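PDB 6JPK: aspartate aminotransferase, cytoplasmic from Schizosaccharomyces pombe 972h-, which catalyses the pyridoxal 5'-phosphate-dependent transfer of an amino group from L-aspartate to 2-oxoglutarate, giving oxaloacetate and L-glutamate. Local coordinates for residues A[276-279]-A[280-283]; A[284-287]-A[288-291]. The protein carries 1 engineered substitution. All coordinates share one frame; numbering follows the deposited sequence.

Contact 1 (A[276-279]-A[280-283]); sequences TKNK and VLSQ
Ser282 reaches back to Lys279 within helix 274-289 of a pyridoxal-phosphate-dependent aminotransferase, one flank of which lies on the large mixed sheet of the subunit and another against the partner subunit. The Ser282 hydroxyl OG donates to the carbonyl O of Lys279 over 2.7 Å, tilted 27° from the carbonyl plane, because chi1 of 70° sets OG between the backbone N and the carbonyl carbon. That carbonyl takes only a weak bond from its regular helical donor, Gln283 N to Lys279 O at 3.3 Å, and the hydroxyl is the closer of the two donors. The preceding turn is regular: Val280 N meets Thr276 O at 3.0 Å in an almost straight bond, and Leu281 N meets Lys277 O at 2.9 Å. Beside the first of these bonds, the methyl CG2 of Val280 comes within 3.4 Å of Thr276 O, and the Val280 and Thr276 side chains cross obliquely, their CG2 methyls 4.2 Å apart.

Further out, Val280 and Thr276 both rest on Tyr269 of strand 264-270, while Leu281 packs on Ala101 and Met103 of strand 100-106. Toward the second subunit the helix offers polar ends: Lys279 NZ bonds to the carbonyl of Ala7, Gln283 NE2 reaches the carbonyl of Glu10, and Ser282 OG, which gives its proton inside its own helix, accepts one from Ala12 N, all three of that neighbouring chain, so that the hydroxyl is fixed in its rotation. At the start of the segment Lys277 NZ forms a salt bridge with Asp98, and it also donates to Asn278 OD1 at 3.0 Å, arriving 37° above the amide carbonyl plane instead of on a lone pair.

Contact 2 (A[284-287]-A[288-291]); sequences LCIV and QRNT
Asn290 and Ile286 lie side by side and point the same way where helix 274-289 runs out, with Ile286 CG2 3.9 Å from Asn290 ND2. The asparagine turns its amide back on the helix: CG stands anti to the carbonyl carbon, chi1 -71°, which brings ND2 to 2.9 Å from Ile286 O. Its backbone N approaches the same oxygen from the opposite face of the carbonyl plane, at 3.3 Å, so one residue grips Ile286 O twice. The other end of the amide, OD1, hydrogen-bonds Thr143 OG1 of the second subunit. With alanine in place of this asparagine, Ile286 O would probably keep just the longer backbone bond, and Thr143 of the second subunit would lose its amide partner.

Arg289 crosses Ile286 at an angle. Its chain runs out extended, then bends at chi3 (-56°), folding the guanidinium back over the helix so that Cys285 O lies 4.2 Å above the centre of one face of the plane and NH1 comes 4.2 Å from Ile286 CG1. Meanwhile Arg289 N bonds to Cys285 O at 2.8 Å. Gln288 leads the other way, into the subunit, where NE2 donates to the carbonyls of Ile73 and Gln104 beside Met103 and Leu114. At the very end Thr291 OG1 sits 3.0 Å from Val287 O, with Gln288 O also near, and the proton could serve either one.

As the chain leaves the helix, side chains add to the remaining backbone donors: the Asn290 amide supplements the long backbone bond at Ile286 O, and the Thr291 hydroxyl is within reach of Val287 O.

Contacts 1 and 2 follow one another directly along helix 274-289, contact 1 (276-283) on its earlier turns and contact 2 (284-291) on the last turns and the exit, with centres about 12 Å apart. Both lie toward the outside of the subunit on the same side of its centre. Helix 107-127 and strand 100-106 of the mixed sheet are neighbours they share, and Phe118 and Met103 each touch residues of both. Both also reach the second subunit, where Ala12 meets Ser282 of one contact and Ile286 of the other. The single helix therefore joins the sheet of its own subunit to the homodimer interface along its length, away from the residues that probably bind the substrate.

Contact 1 (A[276-279]-A[280-283])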
ATOM      1  N   THR A 276       7.018  25.383   5.795  1.00 10.88           N
ATOM      2  CA  THR A 276       7.785  24.138   5.722  1.00 10.56           C
ATOM      3  C   THR A 276       6.867  22.915   5.673  1.00 13.51           C
ATOM      4  O   THR A 276       7.181  21.926   4.994  1.00 12.61           O
ATOM      5  CB  THR A 276       8.740  24.060   6.914  1.00 10.59           C
ATOM      6  OG1 THR A 276       9.591  25.210   6.901  1.00 11.09           O
ATOM      7  CG2 THR A 276       9.590  22.766   6.887  1.00 10.30           C
ATOM      8  N   LYS A 277       5.725  22.975   6.366  1.00 11.41           N
ATOM      9  CA  LYS A 277       4.715  21.928   6.243  1.00 10.65           C
ATOM     10  C   LYS A 277       4.403  21.643   4.780  1.00  9.54           C
ATOM     11  O   LYS A 277       4.360  20.486   4.353  1.00  9.24           O
ATOM     12  CB  LYS A 277       3.448  22.344   6.999  1.00 12.36           C
ATOM     13  CG  LYS A 277       2.408  21.238   7.155  1.00 15.99           C
ATOM     14  CD  LYS A 277       1.496  21.083   5.952  1.00 19.48           C
ATOM     15  CE  LYS A 277       0.595  22.270   5.769  1.00 24.66           C
ATOM     16  NZ  LYS A 277      -0.623  21.883   4.994  1.00 24.22           N
ATOM     17  N   ASN A 278       4.188  22.692   3.991  1.00  9.89           N
ATOM     18  CA  ASN A 278       3.807  22.478   2.600  1.00 12.71           C
ATOM     19  C   ASN A 278       4.980  22.021   1.741  1.00 11.83           C
ATOM     20  O   ASN A 278       4.788  21.213   0.828  1.00 14.35           O
ATOM     21  CB  ASN A 278       3.160  23.742   2.051  1.00 11.40           C
ATOM     22  CG  ASN A 278       1.766  23.937   2.615  1.00 16.34           C
ATOM     23  OD1 ASN A 278       0.983  22.984   2.679  1.00 17.30           O
ATOM     24  ND2 ASN A 278       1.467  25.140   3.080  1.00 17.74           N
ATOM     25  N   LYS A 279       6.197  22.495   2.013  1.00 11.88           N
ATOM     26  CA  LYS A 279       7.358  21.979   1.283  1.00 10.18           C
ATOM     27  C   LYS A 279       7.499  20.472   1.486  1.00  9.74           C
ATOM     28  O   LYS A 279       7.632  19.707   0.518  1.00  9.93           O
ATOM     29  CB  LYS A 279       8.624  22.711   1.732  1.00 11.99           C
ATOM     30  CG  LYS A 279       8.654  24.179   1.329  1.00 11.03           C
ATOM     31  CD  LYS A 279       9.762  24.940   2.047  1.00 12.34           C
ATOM     32  CE  LYS A 279       9.914  26.354   1.492  1.00 15.56           C
ATOM     33  NZ  LYS A 279      10.765  27.223   2.371  1.00 18.04           N
ATOM     34  N   VAL A 280       7.440  20.032   2.745  1.00  9.50           N
ATOM     35  CA  VAL A 280       7.594  18.620   3.074  1.00  9.12           C
ATOM     36  C   VAL A 280       6.441  17.811   2.488  1.00  9.53           C
ATOM     37  O   VAL A 280       6.646  16.744   1.892  1.00  8.66           O
ATOM     38  CB  VAL A 280       7.698  18.451   4.605  1.00  9.00           C
ATOM     39  CG1 VAL A 280       7.540  16.987   5.026  1.00  8.57           C
ATOM     40  CG2 VAL A 280       9.001  19.034   5.114  1.00  9.24           C
ATOM     41  N   LEU A 281       5.207  18.302   2.656  1.00 10.37           N
ATOM     42  CA  LEU A 281       4.049  17.587   2.123  1.00 10.72           C
ATOM     43  C   LEU A 281       4.193  17.341   0.623  1.00 10.14           C
ATOM     44  O   LEU A 281       3.934  16.233   0.147  1.00  8.51           O
ATOM     45  CB  LEU A 281       2.762  18.358   2.420  1.00  8.75           C
ATOM     46  CG  LEU A 281       1.469  17.700   1.937  1.00 11.08           C
ATOM     47  CD1 LEU A 281       1.242  16.354   2.611  1.00  9.95           C
ATOM     48  CD2 LEU A 281       0.297  18.639   2.188  1.00 14.90           C
ATOM     49  N   SER A 282       4.641  18.351  -0.134  1.00  9.43           N
ATOM     50  CA  SER A 282       4.773  18.184  -1.580  1.00 12.68           C
ATOM     51  C   SER A 282       5.763  17.075  -1.927  1.00 12.54           C
ATOM     52  O   SER A 282       5.561  16.328  -2.897  1.00  9.01           O
ATOM     53  CB  SER A 282       5.188  19.510  -2.232  1.00 11.95           C
ATOM     54  OG  SER A 282       6.533  19.864  -1.920  1.00 15.12           O
ATOM     55  N   GLN A 283       6.847  16.953  -1.150  1.00  9.05           N
ATOM     56  CA  GLN A 283       7.827  15.904  -1.406  1.00 10.99           C
ATOM     57  C   GLN A 283       7.329  14.533  -0.973  1.00 11.86           C
ATOM     58  O   GLN A 283       7.674  13.524  -1.607  1.00 10.94           O
ATOM     59  CB  GLN A 283       9.142  16.226  -0.692  1.00  9.09           C
ATOM     60  CG  GLN A 283       9.809  17.472  -1.217  1.00  9.55           C
ATOM     61  CD  GLN A 283      10.182  17.347  -2.681  1.00 14.41           C
ATOM     62  OE1 GLN A 283      10.323  16.235  -3.208  1.00 13.31           O
ATOM     63  NE2 GLN A 283      10.335  18.486  -3.349  1.00 13.75           N
TER

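Contact 2 (A[284-287]-A[288-291])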
ATOM      1  N   LEU A 284       6.553  14.473   0.114  1.00  8.33           N
ATOM      2  CA  LEU A 284       5.956  13.209   0.536  1.00  7.99           C
ATOM      3  C   LEU A 284       4.996  12.679  -0.519  1.00  8.15           C
ATOM      4  O   LEU A 284       4.879  11.463  -0.701  1.00  7.73           O
ATOM      5  CB  LEU A 284       5.224  13.394   1.870  1.00  7.84           C
ATOM      6  CG  LEU A 284       6.092  13.681   3.100  1.00  9.04           C
ATOM      7  CD1 LEU A 284       5.207  14.092   4.252  1.00  7.79           C
ATOM      8  CD2 LEU A 284       6.907  12.434   3.478  1.00  8.91           C
ATOM      9  N   CYS A 285       4.294  13.582  -1.212  1.00  8.58           N
ATOM     10  CA  CYS A 285       3.387  13.183  -2.285  1.00  9.96           C
ATOM     11  C   CYS A 285       4.140  12.565  -3.455  1.00 10.58           C
ATOM     12  O   CYS A 285       3.609  11.670  -4.126  1.00  9.53           O
ATOM     13  CB  CYS A 285       2.568  14.387  -2.763  1.00 11.57           C
ATOM     14  SG  CYS A 285       1.272  14.876  -1.574  1.00 17.03           S
ATOM     15  N   ILE A 286       5.364  13.028  -3.717  1.00  8.43           N
ATOM     16  CA  ILE A 286       6.181  12.425  -4.771  1.00 11.77           C
ATOM     17  C   ILE A 286       6.512  10.977  -4.426  1.00 12.06           C
ATOM     18  O   ILE A 286       6.380  10.077  -5.265  1.00 10.31           O
ATOM     19  CB  ILE A 286       7.453  13.256  -5.006  1.00 14.63           C
ATOM     20  CG1 ILE A 286       7.083  14.613  -5.608  1.00 14.61           C
ATOM     21  CG2 ILE A 286       8.436  12.489  -5.903  1.00 16.66           C
ATOM     22  CD1 ILE A 286       8.273  15.517  -5.805  1.00 23.41           C
ATOM     23  N   VAL A 287       6.934  10.725  -3.184  1.00  8.09           N
ATOM     24  CA  VAL A 287       7.191   9.347  -2.765  1.00  9.86           C
ATOM     25  C   VAL A 287       5.931   8.497  -2.907  1.00 12.05           C
ATOM     26  O   VAL A 287       5.955   7.416  -3.506  1.00 13.33           O
ATOM     27  CB  VAL A 287       7.738   9.317  -1.325  1.00 14.01           C
ATOM     28  CG1 VAL A 287       7.858   7.865  -0.839  1.00 14.34           C
ATOM     29  CG2 VAL A 287       9.090  10.017  -1.265  1.00 13.79           C
ATOM     30  N   GLN A 288       4.813   8.973  -2.346  1.00  9.51           N
ATOM     31  CA  GLN A 288       3.535   8.263  -2.425  1.00  9.25           C
ATOM     32  C   GLN A 288       3.148   7.955  -3.872  1.00  9.41           C
ATOM     33  O   GLN A 288       2.717   6.838  -4.193  1.00  9.90           O
ATOM     34  CB  GLN A 288       2.447   9.116  -1.758  1.00 11.40           C
ATOM     35  CG  GLN A 288       1.061   8.455  -1.630  1.00 12.93           C
ATOM     36  CD  GLN A 288       0.830   7.921  -0.224  1.00 15.63           C
ATOM     37  OE1 GLN A 288       1.701   7.259   0.340  1.00 18.79           O
ATOM     38  NE2 GLN A 288      -0.335   8.222   0.356  1.00 10.53           N
ATOM     39  N   ARG A 289       3.284   8.945  -4.759  1.00  9.16           N
ATOM     40  CA  ARG A 289       2.855   8.768  -6.142  1.00 15.20           C
ATOM     41  C   ARG A 289       3.585   7.610  -6.807  1.00 16.75           C
ATOM     42  O   ARG A 289       2.999   6.893  -7.628  1.00 16.84           O
ATOM     43  CB  ARG A 289       3.082  10.059  -6.944  1.00 18.73           C
ATOM     44  CG  ARG A 289       2.222  10.163  -8.214  1.00 28.39           C
ATOM     45  CD  ARG A 289       2.305  11.533  -8.922  1.00 37.97           C
ATOM     46  NE  ARG A 289       1.963  12.662  -8.051  1.00 44.22           N
ATOM     47  CZ  ARG A 289       2.791  13.668  -7.763  1.00 50.56           C
ATOM     48  NH1 ARG A 289       4.010  13.697  -8.291  1.00 52.36           N
ATOM     49  NH2 ARG A 289       2.401  14.653  -6.957  1.00 51.24           N
ATOM     50  N   ASN A 290       4.863   7.417  -6.472  1.00 11.19           N
ATOM     51  CA  ASN A 290       5.732   6.469  -7.148  1.00 13.66           C
ATOM     52  C   ASN A 290       5.851   5.138  -6.420  1.00 17.37           C
ATOM     53  O   ASN A 290       6.663   4.300  -6.821  1.00 18.34           O
ATOM     54  CB  ASN A 290       7.116   7.089  -7.347  1.00 18.69           C
ATOM     55  CG  ASN A 290       7.097   8.181  -8.396  1.00 21.80           C
ATOM     56  OD1 ASN A 290       7.019   7.896  -9.589  1.00 20.42           O
ATOM     57  ND2 ASN A 290       7.106   9.438  -7.956  1.00 21.29           N
ATOM     58  N   THR A 291       5.076   4.926  -5.358  1.00 12.71           N
ATOM     59  CA  THR A 291       5.004   3.640  -4.673  1.00 10.49           C
ATOM     60  C   THR A 291       3.617   3.025  -4.759  1.00 11.62           C
ATOM     61  O   THR A 291       3.486   1.854  -5.124  1.00 10.41           O
ATOM     62  CB  THR A 291       5.394   3.778  -3.183  1.00 12.88           C
ATOM     63  OG1 THR A 291       4.651   4.855  -2.591  1.00 14.66           O
ATOM     64  CG2 THR A 291       6.904   4.031  -3.011  1.00 14.20           C
TER